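Local coordinates for protein ubiquitin-conjugating enzyme (Plasmodium falciparum 3D7, PDB 2H2Y) that probably acts as an E2 ubiquitin-conjugating enzyme that passes ubiquitin on to target proteins, here represented by its UBC domain, at residues G121-L124 and S125-M129. Residues are numbered along the deposited sequence; the frame is centred on the assembly and turned at random.
Sequences GLIL and SIISM
I123 and I126 meet along the buried side of one continuous helix. Their terminal methyls do the touching, with I123 CD1 4.1 Å from I126 CD1, and the two side chains cross at a slant. I126 CG1 lies beside the backbone N, and with the ethyl arm extended (chi2 180°) CD1 reaches outward to the methyl of I123. I127 stands one turn after I123. Its CG1 lies 4.4 Å from I123 CG2, a looser apolar contact. On the outer flank of I127, L124 CD1 comes to 4.4 Å from I127 CB.

Main-chain bonds of the alpha-helical i to i+4 type join the two turns. I126 N donates to L122 O at 3.0 Å, and I127 N donates to I123 O at 2.9 Å. S128 N reaches L124 O in the same way.

The polar edge is made by two serines. G121 O takes two bonds from S125, one from the backbone N and one from OG, each 2.8 Å long. The two donors approach from opposite faces of the carbonyl plane, and OG sits well above it, 39° out. S125 OG lies anti to its own carbonyl carbon (chi1 -60°), a setting that turns it back toward the preceding turn. S128 OG repeats the theme with a different reach: it donates to S125 O, three residues back, at 2.9 Å. That oxygen also accepts from M129 N. Both hydroxyls thus fold back onto the helix backbone.

Helix 119-130 belongs to the C-terminal part of the UBC fold and packs against the antiparallel sheet. I123 and I126 rest on I71 of strand 68-74 and V86 of strand 85-88. I126 also touches F88, while L122 packs on the loop residues P84 and V108.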
ATOM      1  N   GLY A 121       4.032  -2.837   5.442  1.00 26.90           N
ATOM      2  CA  GLY A 121       3.532  -2.700   6.801  1.00 22.72           C
ATOM      3  C   GLY A 121       2.370  -1.733   6.899  1.00 21.52           C
ATOM      4  O   GLY A 121       1.387  -2.005   7.589  1.00 25.89           O
ATOM      5  N   LEU A 122       2.475  -0.597   6.222  0.50 17.70           N
ATOM      6  CA  LEU A 122       1.394   0.364   6.243  0.50 15.21           C
ATOM      7  C   LEU A 122       0.146  -0.365   5.769  0.50 16.16           C
ATOM      8  O   LEU A 122      -0.891  -0.356   6.433  0.50 14.52           O
ATOM      9  CB  LEU A 122       1.691   1.531   5.300  0.50  9.99           C
ATOM     10  CG  LEU A 122       2.890   2.419   5.642  0.50  7.15           C
ATOM     11  CD1 LEU A 122       3.015   3.509   4.597  0.50  3.84           C
ATOM     12  CD2 LEU A 122       2.726   3.024   7.028  0.50  1.80           C
ATOM     13  N   ILE A 123       0.266  -1.027   4.626  1.00 18.91           N
ATOM     14  CA  ILE A 123      -0.862  -1.739   4.040  1.00 22.34           C
ATOM     15  C   ILE A 123      -1.383  -2.851   4.941  1.00 23.79           C
ATOM     16  O   ILE A 123      -2.595  -3.055   5.047  1.00 23.19           O
ATOM     17  CB  ILE A 123      -0.501  -2.333   2.641  1.00 21.31           C
ATOM     18  CG1 ILE A 123      -0.085  -1.216   1.681  1.00 18.50           C
ATOM     19  CG2 ILE A 123      -1.691  -3.086   2.061  1.00 21.23           C
ATOM     20  CD1 ILE A 123      -1.127  -0.137   1.520  1.00 16.88           C
ATOM     21  N   LEU A 124      -0.477  -3.574   5.593  1.00 25.30           N
ATOM     22  CA  LEU A 124      -0.901  -4.657   6.470  1.00 26.50           C
ATOM     23  C   LEU A 124      -1.629  -4.079   7.671  1.00 28.49           C
ATOM     24  O   LEU A 124      -2.570  -4.688   8.181  1.00 29.47           O
ATOM     25  CB  LEU A 124       0.288  -5.471   6.951  1.00 24.86           C
ATOM     26  CG  LEU A 124      -0.139  -6.550   7.951  1.00 25.57           C
ATOM     27  CD1 LEU A 124      -0.998  -7.589   7.267  1.00 24.59           C
ATOM     28  CD2 LEU A 124       1.093  -7.193   8.547  1.00 28.08           C
ATOM     29  N   SER A 125      -1.186  -2.909   8.129  1.00 28.98           N
ATOM     30  CA  SER A 125      -1.837  -2.254   9.262  1.00 30.57           C
ATOM     31  C   SER A 125      -3.267  -1.971   8.824  1.00 30.67           C
ATOM     32  O   SER A 125      -4.218  -2.244   9.559  1.00 31.71           O
ATOM     33  CB  SER A 125      -1.137  -0.932   9.620  1.00 28.56           C
ATOM     34  OG  SER A 125       0.227  -1.139   9.978  1.00 29.41           O
ATOM     35  N   ILE A 126      -3.410  -1.440   7.611  1.00 30.62           N
ATOM     36  CA  ILE A 126      -4.724  -1.134   7.067  1.00 30.16           C
ATOM     37  C   ILE A 126      -5.594  -2.376   7.034  1.00 30.90           C
ATOM     38  O   ILE A 126      -6.773  -2.313   7.381  1.00 30.35           O
ATOM     39  CB  ILE A 126      -4.627  -0.571   5.645  1.00 30.09           C
ATOM     40  CG1 ILE A 126      -3.906   0.775   5.674  1.00 29.50           C
ATOM     41  CG2 ILE A 126      -6.016  -0.408   5.053  1.00 28.18           C
ATOM     42  CD1 ILE A 126      -3.760   1.408   4.315  1.00 31.97           C
ATOM     43  N   ILE A 127      -5.011  -3.505   6.628  1.00 32.39           N
ATOM     44  CA  ILE A 127      -5.757  -4.765   6.549  1.00 33.53           C
ATOM     45  C   ILE A 127      -6.302  -5.204   7.901  1.00 35.16           C
ATOM     46  O   ILE A 127      -7.407  -5.739   7.977  1.00 35.17           O
ATOM     47  CB  ILE A 127      -4.905  -5.938   6.024  1.00 32.24           C
ATOM     48  CG1 ILE A 127      -4.183  -5.565   4.733  1.00 31.75           C
ATOM     49  CG2 ILE A 127      -5.805  -7.124   5.769  1.00 29.46           C
ATOM     50  CD1 ILE A 127      -5.058  -5.536   3.530  1.00 33.58           C
ATOM     51  N   SER A 128      -5.534  -5.003   8.967  1.00 38.12           N
ATOM     52  CA  SER A 128      -6.008  -5.420  10.280  1.00 40.35           C
ATOM     53  C   SER A 128      -7.037  -4.425  10.792  1.00 41.78           C
ATOM     54  O   SER A 128      -7.911  -4.777  11.584  1.00 43.60           O
ATOM     55  CB  SER A 128      -4.849  -5.559  11.283  1.00 40.39           C
ATOM     56  OG  SER A 128      -4.312  -4.306  11.651  1.00 43.94           O
ATOM     57  N   MET A 129      -6.944  -3.184  10.332  1.00 41.75           N
ATOM     58  CA  MET A 129      -7.905  -2.174  10.747  1.00 42.74           C
ATOM     59  C   MET A 129      -9.269  -2.587  10.213  1.00 46.24           C
ATOM     60  O   MET A 129     -10.287  -2.433  10.896  1.00 46.93           O
ATOM     61  CB  MET A 129      -7.536  -0.814  10.178  1.00 41.96           C
ATOM     62  CG  MET A 129      -8.540   0.261  10.486  1.00 40.42           C
ATOM     63  SD  MET A 129      -8.256   1.660   9.443  1.00 40.90           S
ATOM     64  CE  MET A 129      -9.097   1.121   7.979  1.00 42.78           C
TER